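Local coordinates for protein acetyltransferase (Escherichia coli, PDB 7BYY) that acetylates aminoacyl-tRNAs, probably with acetyl-CoA as the acetyl donor, and thereby acts as a GNAT-family toxin, at residues V105-K108 and Y109-R112; C32-P35 and V36-K39; D21-Y24 and P25-Q29. The protein carries 1 engineered substitution. All coordinates share one frame; numbering follows the deposited sequence.

The three contacts are local turns or caps, and none is wholly core. Contacts 1 and 2 are partly buried and touch each other: the Gln110 amide of contact 1 also makes a weak hydrogen bond to the carbonyl of Cys32 in contact 2. Contact 3 lies at the surface and comes just before contact 2 in the sequence; their centres are about 15 Å apart. Contact 1 leads from strand 94-105 towards helix 114-132. Contacts 2 and 3 both bear on helix 35-50: one starts it, the other bends the loop before it. Gln110 donates from NE2 to a carbonyl, whereas Gln27 accepts on OE1 from an N-H. In contact 2 an asparagine and an aspartate accept from backbone N-H groups.

Contact 1 of 3, residues V105-K108 and Y109-R112; sequences VARK and YQKR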
ATOM      1  N   VAL A 105      -2.981  20.863 -11.555  1.00 37.49           N
ATOM      2  CA  VAL A 105      -4.086  21.797 -11.374  1.00 34.18           C
ATOM      3  C   VAL A 105      -4.341  22.475 -12.711  1.00 38.58           C
ATOM      4  O   VAL A 105      -3.398  22.949 -13.358  1.00 41.35           O
ATOM      5  CB  VAL A 105      -3.781  22.836 -10.280  1.00 33.22           C
ATOM      6  CG1 VAL A 105      -4.809  23.963 -10.313  1.00 33.89           C
ATOM      7  CG2 VAL A 105      -3.746  22.179  -8.910  1.00 32.25           C
ATOM      8  N   ALA A 106      -5.605  22.511 -13.128  1.00 41.13           N
ATOM      9  CA  ALA A 106      -5.961  23.174 -14.375  1.00 44.30           C
ATOM     10  C   ALA A 106      -5.483  24.622 -14.360  1.00 48.25           C
ATOM     11  O   ALA A 106      -5.469  25.286 -13.320  1.00 48.22           O
ATOM     12  CB  ALA A 106      -7.471  23.111 -14.606  1.00 42.16           C
ATOM     13  N   ARG A 107      -5.082  25.109 -15.537  1.00 53.00           N
ATOM     14  CA  ARG A 107      -4.365  26.379 -15.608  1.00 56.21           C
ATOM     15  C   ARG A 107      -5.233  27.550 -15.164  1.00 54.45           C
ATOM     16  O   ARG A 107      -4.733  28.499 -14.549  1.00 55.43           O
ATOM     17  CB  ARG A 107      -3.842  26.608 -17.026  1.00 61.74           C
ATOM     18  CG  ARG A 107      -2.522  25.911 -17.313  1.00 64.76           C
ATOM     19  CD  ARG A 107      -1.781  26.592 -18.444  1.00 67.53           C
ATOM     20  NE  ARG A 107      -2.603  26.666 -19.647  1.00 68.74           N
ATOM     21  CZ  ARG A 107      -2.587  27.683 -20.500  1.00 69.67           C
ATOM     22  NH1 ARG A 107      -1.788  28.720 -20.286  1.00 70.11           N
ATOM     23  NH2 ARG A 107      -3.372  27.664 -21.569  1.00 70.90           N
ATOM     24  N   LYS A 108      -6.530  27.507 -15.460  1.00 49.61           N
ATOM     25  CA  LYS A 108      -7.398  28.614 -15.076  1.00 48.88           C
ATOM     26  C   LYS A 108      -7.730  28.623 -13.588  1.00 48.00           C
ATOM     27  O   LYS A 108      -8.478  29.501 -13.146  1.00 47.80           O
ATOM     28  CB  LYS A 108      -8.687  28.595 -15.902  1.00 49.33           C
ATOM     29  CG  LYS A 108      -9.613  27.429 -15.638  1.00 47.64           C
ATOM     30  CD  LYS A 108     -11.015  27.758 -16.124  1.00 49.09           C
ATOM     31  CE  LYS A 108     -11.657  26.570 -16.809  1.00 51.61           C
ATOM     32  NZ  LYS A 108     -13.014  26.901 -17.327  1.00 54.92           N
ATOM     33  N   TYR A 109      -7.199  27.675 -12.811  1.00 46.78           N
ATOM     34  CA  TYR A 109      -7.295  27.697 -11.358  1.00 44.82           C
ATOM     35  C   TYR A 109      -5.939  27.798 -10.677  1.00 43.91           C
ATOM     36  O   TYR A 109      -5.884  27.814  -9.442  1.00 44.67           O
ATOM     37  CB  TYR A 109      -8.011  26.447 -10.833  1.00 46.42           C
ATOM     38  CG  TYR A 109      -9.302  26.112 -11.534  1.00 50.65           C
ATOM     39  CD1 TYR A 109      -9.313  25.273 -12.638  1.00 52.41           C
ATOM     40  CD2 TYR A 109     -10.515  26.617 -11.081  1.00 51.80           C
ATOM     41  CE1 TYR A 109     -10.489  24.954 -13.282  1.00 52.04           C
ATOM     42  CE2 TYR A 109     -11.700  26.303 -11.719  1.00 51.85           C
ATOM     43  CZ  TYR A 109     -11.677  25.472 -12.818  1.00 53.06           C
ATOM     44  OH  TYR A 109     -12.847  25.156 -13.461  1.00 56.32           O
ATOM     45  N   GLN A 110      -4.849  27.851 -11.436  1.00 45.66           N
ATOM     46  CA  GLN A 110      -3.523  27.892 -10.842  1.00 49.74           C
ATOM     47  C   GLN A 110      -3.295  29.226 -10.131  1.00 48.88           C
ATOM     48  O   GLN A 110      -4.106  30.154 -10.208  1.00 47.54           O
ATOM     49  CB  GLN A 110      -2.452  27.656 -11.906  1.00 55.57           C
ATOM     50  CG  GLN A 110      -2.434  26.237 -12.456  1.00 58.40           C
ATOM     51  CD  GLN A 110      -1.392  26.039 -13.542  1.00 62.97           C
ATOM     52  OE1 GLN A 110      -0.682  26.974 -13.914  1.00 66.68           O
ATOM     53  NE2 GLN A 110      -1.300  24.818 -14.059  1.00 62.83           N
ATOM     54  N   LYS A 111      -2.165  29.303  -9.423  1.00 51.55           N
ATOM     55  CA  LYS A 111      -1.785  30.485  -8.647  1.00 53.70           C
ATOM     56  C   LYS A 111      -2.841  30.844  -7.604  1.00 54.02           C
ATOM     57  O   LYS A 111      -3.013  32.015  -7.256  1.00 57.27           O
ATOM     58  CB  LYS A 111      -1.506  31.686  -9.558  1.00 53.97           C
ATOM     59  CG  LYS A 111      -0.102  31.717 -10.135  1.00 55.14           C
ATOM     60  CD  LYS A 111       0.041  32.805 -11.188  1.00 60.59           C
ATOM     61  CE  LYS A 111       1.504  33.117 -11.479  1.00 64.70           C
ATOM     62  NZ  LYS A 111       2.126  33.967 -10.418  1.00 66.66           N
ATOM     63  N   ARG A 112      -3.556  29.839  -7.089  1.00 49.46           N
ATOM     64  CA  ARG A 112      -4.625  30.101  -6.134  1.00 47.45           C
ATOM     65  C   ARG A 112      -4.623  29.139  -4.951  1.00 44.13           C
ATOM     66  O   ARG A 112      -5.597  29.121  -4.189  1.00 41.39           O
ATOM     67  CB  ARG A 112      -5.988  30.058  -6.836  1.00 47.10           C
ATOM     68  CG  ARG A 112      -6.398  31.379  -7.465  1.00 51.35           C
ATOM     69  CD  ARG A 112      -7.899  31.586  -7.378  1.00 57.15           C
ATOM     70  NE  ARG A 112      -8.589  31.058  -8.553  1.00 61.96           N
ATOM     71  CZ  ARG A 112      -9.852  30.643  -8.558  1.00 61.53           C
ATOM     72  NH1 ARG A 112     -10.574  30.690  -7.445  1.00 60.15           N
ATOM     73  NH2 ARG A 112     -10.392  30.179  -9.678  1.00 60.33           N
TER
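Tyr109 is met by Lys108 over one face and by Ala106 at an edge. Lys108 runs beside the tyrosine and points the same way. Its CG lies 3.9 Å from the centroid of the Tyr109 ring, in a CH-pi contact. The first torsion of Lys108 (chi1 67°) sets CG between its own backbone N and carbonyl carbon, and this turns the chain onto the ring. Ala106 lies in the ring plane, with CB 3.5 Å from Tyr109 CD1. Further out, Lys108 NZ pairs with Glu66 in a salt bridge.

Gln110 reaches back along the turn to Val105. Its extended chain brings NE2 2.9 Å from Val105 O. The hydrogen bond is nearly straight (164°), and the carbonyl oxygen lies close to the plane of the amide. The aliphatic part of Arg107 touches the same amide, with CG 3.6 Å from Gln110 NE2, while the guanidinium goes on to Asp31 in a salt bridge. Val105 CG1 packs 3.9 Å from Gln110 CG as the two side chains run past each other in opposite directions.

Two backbone bonds close the turn: Tyr109 N to Ala106 O at 3.0 Å, and Gln110 N to Arg107 O at 3.2 Å. Both span three residues, in keeping with the short 3-10 segment here.

By position this is the loop that in GNAT relatives receives the pyrophosphate of acetyl-CoA, so it probably does so here. The chemistry implies a turn held in two ways. Its own backbone bonds and the Gln110 amide close it; that amide holds Val105 O and makes a weaker bond to Cys32 O. The charged ends of Arg107 and Lys108 tie it to Asp31 and Glu66.

Contact 2 of 3, residues C32-P35 and V36-K39; sequences CGNP and VIDK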
ATOM      1  N   CYS A  32      -3.546  21.864 -17.993  1.00 49.35           N
ATOM      2  CA  CYS A  32      -2.896  22.070 -16.706  1.00 48.86           C
ATOM      3  C   CYS A  32      -1.439  22.507 -16.808  1.00 50.92           C
ATOM      4  O   CYS A  32      -0.812  22.759 -15.770  1.00 49.72           O
ATOM      5  CB  CYS A  32      -2.981  20.792 -15.859  1.00 48.44           C
ATOM      6  SG  CYS A  32      -1.594  19.647 -16.070  1.00 47.69           S
ATOM      7  N   GLY A  33      -0.876  22.599 -18.014  1.00 50.98           N
ATOM      8  CA  GLY A  33       0.489  23.034 -18.205  1.00 50.87           C
ATOM      9  C   GLY A  33       1.498  21.912 -18.350  1.00 50.15           C
ATOM     10  O   GLY A  33       2.615  22.161 -18.821  1.00 51.78           O
ATOM     11  N   ASN A  34       1.140  20.695 -17.951  1.00 46.93           N
ATOM     12  CA  ASN A  34       1.991  19.523 -18.126  1.00 46.48           C
ATOM     13  C   ASN A  34       1.407  18.662 -19.235  1.00 47.43           C
ATOM     14  O   ASN A  34       0.393  17.981 -19.012  1.00 49.32           O
ATOM     15  CB  ASN A  34       2.093  18.728 -16.823  1.00 45.88           C
ATOM     16  CG  ASN A  34       3.218  17.702 -16.838  1.00 45.80           C
ATOM     17  OD1 ASN A  34       3.435  17.008 -17.834  1.00 45.57           O
ATOM     18  ND2 ASN A  34       3.935  17.596 -15.721  1.00 44.25           N
ATOM     19  N   PRO A  35       1.994  18.653 -20.435  1.00 46.86           N
ATOM     20  CA  PRO A  35       1.377  17.901 -21.542  1.00 43.95           C
ATOM     21  C   PRO A  35       1.252  16.412 -21.273  1.00 40.98           C
ATOM     22  O   PRO A  35       0.283  15.795 -21.731  1.00 40.86           O
ATOM     23  CB  PRO A  35       2.311  18.191 -22.726  1.00 45.37           C
ATOM     24  CG  PRO A  35       3.605  18.602 -22.106  1.00 47.40           C
ATOM     25  CD  PRO A  35       3.239  19.323 -20.844  1.00 46.77           C
ATOM     26  N   VAL A  36       2.194  15.813 -20.542  1.00 40.54           N
ATOM     27  CA  VAL A  36       2.078  14.396 -20.204  1.00 42.17           C
ATOM     28  C   VAL A  36       0.866  14.164 -19.309  1.00 48.34           C
ATOM     29  O   VAL A  36       0.049  13.271 -19.563  1.00 50.24           O
ATOM     30  CB  VAL A  36       3.375  13.889 -19.549  1.00 39.77           C
ATOM     31  CG1 VAL A  36       3.129  12.569 -18.836  1.00 38.53           C
ATOM     32  CG2 VAL A  36       4.469  13.732 -20.591  1.00 41.85           C
ATOM     33  N   ILE A  37       0.726  14.974 -18.255  1.00 49.08           N
ATOM     34  CA  ILE A  37      -0.437  14.857 -17.378  1.00 47.00           C
ATOM     35  C   ILE A  37      -1.714  15.194 -18.139  1.00 49.62           C
ATOM     36  O   ILE A  37      -2.771  14.594 -17.903  1.00 48.43           O
ATOM     37  CB  ILE A  37      -0.260  15.752 -16.137  1.00 43.77           C
ATOM     38  CG1 ILE A  37       1.070  15.446 -15.444  1.00 45.31           C
ATOM     39  CG2 ILE A  37      -1.416  15.565 -15.164  1.00 37.70           C
ATOM     40  CD1 ILE A  37       1.261  16.176 -14.130  1.00 44.74           C
ATOM     41  N   ASP A  38      -1.636  16.149 -19.069  1.00 54.35           N
ATOM     42  CA  ASP A  38      -2.801  16.521 -19.869  1.00 55.98           C
ATOM     43  C   ASP A  38      -3.349  15.324 -20.634  1.00 55.98           C
ATOM     44  O   ASP A  38      -4.535  14.995 -20.535  1.00 58.20           O
ATOM     45  CB  ASP A  38      -2.440  17.644 -20.842  1.00 63.07           C
ATOM     46  CG  ASP A  38      -2.410  19.004 -20.183  1.00 68.66           C
ATOM     47  OD1 ASP A  38      -2.750  19.099 -18.986  1.00 69.93           O
ATOM     48  OD2 ASP A  38      -2.056  19.985 -20.871  1.00 72.14           O
ATOM     49  N   LYS A  39      -2.492  14.666 -21.418  1.00 53.34           N
ATOM     50  CA  LYS A  39      -2.939  13.538 -22.222  1.00 52.69           C
ATOM     51  C   LYS A  39      -3.369  12.349 -21.370  1.00 47.03           C
ATOM     52  O   LYS A  39      -4.183  11.539 -21.828  1.00 45.08           O
ATOM     53  CB  LYS A  39      -1.836  13.119 -23.196  1.00 59.52           C
ATOM     54  CG  LYS A  39      -2.351  12.401 -24.437  1.00 67.42           C
ATOM     55  CD  LYS A  39      -3.459  13.199 -25.120  1.00 72.02           C
ATOM     56  CE  LYS A  39      -4.015  12.461 -26.332  1.00 75.19           C
ATOM     57  NZ  LYS A  39      -3.116  12.557 -27.518  1.00 77.98           N
TER
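Asp38 reaches back from the first turn of helix 35-50 and takes the backbone N of Cys32 on its OD1, at 3.0 Å. The bond arrives on the syn side of the carboxylate, 17° out of its plane. This is the tight side of the contact. Asp38 N also gives a hydrogen bond to Asn34 O at 2.7 Å, so Asp38 is tied to the preceding loop by both side chain and main chain. Arg42 forms a long, weak ion pair with Asp38. The helix dipole would probably stabilise this buried carboxylate, but the nearby Asp31 carboxylate would work against that. Ile37 crosses Asn34 at about a right angle. Its CG1 packs 3.4 Å from Asn34 CG, and its CB lies 4.1 Å from Cys32 SG.

The other side is looser. Pro35 and Val36 are exposed. Lys39 N bonds to Pro35 O at 3.0 Å, an ordinary helical bond, while its side chain leads away.

Asn34 has CG anti to its backbone N (chi1 -166°), which brings OD1 to the first N-H groups of the helix. OD1 accepts from Val36 N at 3.2 Å and Ile37 N at 3.4 Å. This is an asparagine N-cap, here with two weak capping bonds.

Contact 3 of 3, residues D21-Y24 and P25-Q29; sequences DITY and PGQKQ
Tyr24 and Gln27 are joined by two hydrogen bonds. In one, the Gln27 side chain takes part: OE1 accepts from Tyr24 N at 3.0 Å, with an angle of 161° at the hydrogen. The donor is tilted 31° from the plane of the amide carbonyl. In the other, Gln27 N reaches Tyr24 O at 3.1 Å. That backbone bond closes a type II beta turn, with Pro25 and Gly26 at its two central positions. Gly26 takes the positive phi angle that this turn requires. A chi1 of 177° swings the Gln27 chain directly away from its own N, and the rest of the chain is extended, which returns OE1 to the residue at the start of the turn.

The van der Waals contacts are lighter. Tyr24 presents a ring edge to the amide, with CD2 3.7 Å from Gln27 OE1. The same oxygen lies 3.4 Å from Thr23 CA and 4.1 Å from Thr23 CG2. Ile22 CG2 sits over one face of the Tyr24 ring, 3.5 Å above its plane and offset toward the rim.

The turn sits at the surface between the sheet and helix 35-50. The carbonyl of Pro25 accepts a backbone hydrogen bond from Leu67, at the start of strand 67-79. Gln27 packs on Val41 and Leu45 of the helix, and its NE2 bonds to Tyr18 just past strand 13-17. Thr23 OG1 bonds to Lys46 of the same helix.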
ATOM      1  N   ASP A  21     -16.500   5.855 -13.867  1.00 48.29           N
ATOM      2  CA  ASP A  21     -17.703   6.010 -14.673  1.00 49.72           C
ATOM      3  C   ASP A  21     -18.233   7.439 -14.681  1.00 45.57           C
ATOM      4  O   ASP A  21     -19.358   7.668 -15.139  1.00 46.03           O
ATOM      5  CB  ASP A  21     -18.796   5.052 -14.188  1.00 55.66           C
ATOM      6  CG  ASP A  21     -18.922   5.025 -12.674  1.00 59.20           C
ATOM      7  OD1 ASP A  21     -17.880   5.102 -11.987  1.00 59.23           O
ATOM      8  OD2 ASP A  21     -20.064   4.921 -12.171  1.00 60.67           O
ATOM      9  N   ILE A  22     -17.448   8.401 -14.200  1.00 42.49           N
ATOM     10  CA  ILE A  22     -17.853   9.798 -14.130  1.00 40.10           C
ATOM     11  C   ILE A  22     -16.912  10.621 -15.000  1.00 36.00           C
ATOM     12  O   ILE A  22     -15.704  10.366 -15.035  1.00 34.98           O
ATOM     13  CB  ILE A  22     -17.852  10.304 -12.670  1.00 43.48           C
ATOM     14  CG1 ILE A  22     -18.968   9.621 -11.874  1.00 45.49           C
ATOM     15  CG2 ILE A  22     -17.986  11.824 -12.605  1.00 43.58           C
ATOM     16  CD1 ILE A  22     -20.346  10.194 -12.136  1.00 47.46           C
ATOM     17  N   THR A  23     -17.473  11.591 -15.721  1.00 37.29           N
ATOM     18  CA  THR A  23     -16.700  12.528 -16.533  1.00 37.49           C
ATOM     19  C   THR A  23     -17.107  13.941 -16.144  1.00 41.70           C
ATOM     20  O   THR A  23     -18.228  14.370 -16.440  1.00 39.18           O
ATOM     21  CB  THR A  23     -16.924  12.294 -18.027  1.00 42.08           C
ATOM     22  OG1 THR A  23     -16.819  10.896 -18.318  1.00 43.39           O
ATOM     23  CG2 THR A  23     -15.892  13.056 -18.841  1.00 39.30           C
ATOM     24  N   TYR A  24     -16.201  14.664 -15.492  1.00 41.21           N
ATOM     25  CA  TYR A  24     -16.475  16.024 -15.058  1.00 41.11           C
ATOM     26  C   TYR A  24     -16.271  17.013 -16.202  1.00 38.07           C
ATOM     27  O   TYR A  24     -15.537  16.734 -17.155  1.00 38.12           O
ATOM     28  CB  TYR A  24     -15.570  16.390 -13.884  1.00 38.96           C
ATOM     29  CG  TYR A  24     -15.807  15.557 -12.648  1.00 39.81           C
ATOM     30  CD1 TYR A  24     -16.814  15.883 -11.749  1.00 39.39           C
ATOM     31  CD2 TYR A  24     -15.024  14.438 -12.381  1.00 41.65           C
ATOM     32  CE1 TYR A  24     -17.037  15.119 -10.614  1.00 40.09           C
ATOM     33  CE2 TYR A  24     -15.236  13.669 -11.246  1.00 41.43           C
ATOM     34  CZ  TYR A  24     -16.246  14.016 -10.367  1.00 41.04           C
ATOM     35  OH  TYR A  24     -16.466  13.256  -9.239  1.00 40.99           O
ATOM     36  N   PRO A  25     -16.926  18.174 -16.140  1.00 39.42           N
ATOM     37  CA  PRO A  25     -16.618  19.240 -17.102  1.00 40.93           C
ATOM     38  C   PRO A  25     -15.146  19.618 -17.037  1.00 42.00           C
ATOM     39  O   PRO A  25     -14.567  19.758 -15.956  1.00 40.29           O
ATOM     40  CB  PRO A  25     -17.514  20.399 -16.649  1.00 40.81           C
ATOM     41  CG  PRO A  25     -18.626  19.757 -15.912  1.00 40.97           C
ATOM     42  CD  PRO A  25     -18.047  18.535 -15.254  1.00 39.32           C
ATOM     43  N   GLY A  26     -14.539  19.772 -18.212  1.00 43.59           N
ATOM     44  CA  GLY A  26     -13.128  20.070 -18.316  1.00 42.80           C
ATOM     45  C   GLY A  26     -12.214  18.866 -18.282  1.00 43.76           C
ATOM     46  O   GLY A  26     -11.021  19.010 -18.572  1.00 47.19           O
ATOM     47  N   GLN A  27     -12.728  17.681 -17.950  1.00 42.93           N
ATOM     48  CA  GLN A  27     -11.878  16.498 -17.875  1.00 41.13           C
ATOM     49  C   GLN A  27     -11.380  16.075 -19.256  1.00 43.70           C
ATOM     50  O   GLN A  27     -10.242  15.610 -19.394  1.00 40.40           O
ATOM     51  CB  GLN A  27     -12.640  15.357 -17.201  1.00 40.55           C
ATOM     52  CG  GLN A  27     -11.876  14.051 -17.126  1.00 40.16           C
ATOM     53  CD  GLN A  27     -12.595  13.006 -16.297  1.00 40.34           C
ATOM     54  OE1 GLN A  27     -13.514  13.321 -15.537  1.00 39.94           O
ATOM     55  NE2 GLN A  27     -12.174  11.751 -16.432  1.00 39.48           N
ATOM     56  N   LYS A  28     -12.213  16.235 -20.289  1.00 49.70           N
ATOM     57  CA  LYS A  28     -11.836  15.804 -21.633  1.00 52.14           C
ATOM     58  C   LYS A  28     -10.734  16.661 -22.241  1.00 55.37           C
ATOM     59  O   LYS A  28     -10.122  16.247 -23.231  1.00 53.95           O
ATOM     60  CB  LYS A  28     -13.054  15.814 -22.557  1.00 51.73           C
ATOM     61  CG  LYS A  28     -13.912  14.569 -22.465  1.00 50.71           C
ATOM     62  CD  LYS A  28     -15.210  14.734 -23.241  1.00 52.94           C
ATOM     63  CE  LYS A  28     -14.951  15.041 -24.708  1.00 54.76           C
ATOM     64  NZ  LYS A  28     -16.219  15.238 -25.465  1.00 54.72           N
ATOM     65  N   GLN A  29     -10.497  17.860 -21.707  1.00 62.70           N
ATOM     66  CA  GLN A  29      -9.380  18.684 -22.156  1.00 66.34           C
ATOM     67  C   GLN A  29      -8.380  18.953 -21.036  1.00 65.36           C
ATOM     68  O   GLN A  29      -7.220  18.552 -21.151  1.00 66.13           O
ATOM     69  CB  GLN A  29      -9.923  19.981 -22.770  1.00 70.12           C
ATOM     70  CG  GLN A  29     -11.195  19.746 -23.589  1.00 75.30           C
ATOM     71  CD  GLN A  29     -11.369  20.736 -24.721  1.00 82.55           C
ATOM     72  OE1 GLN A  29     -11.404  20.355 -25.894  1.00 86.26           O
ATOM     73  NE2 GLN A  29     -11.487  22.015 -24.378  1.00 84.55           N
TER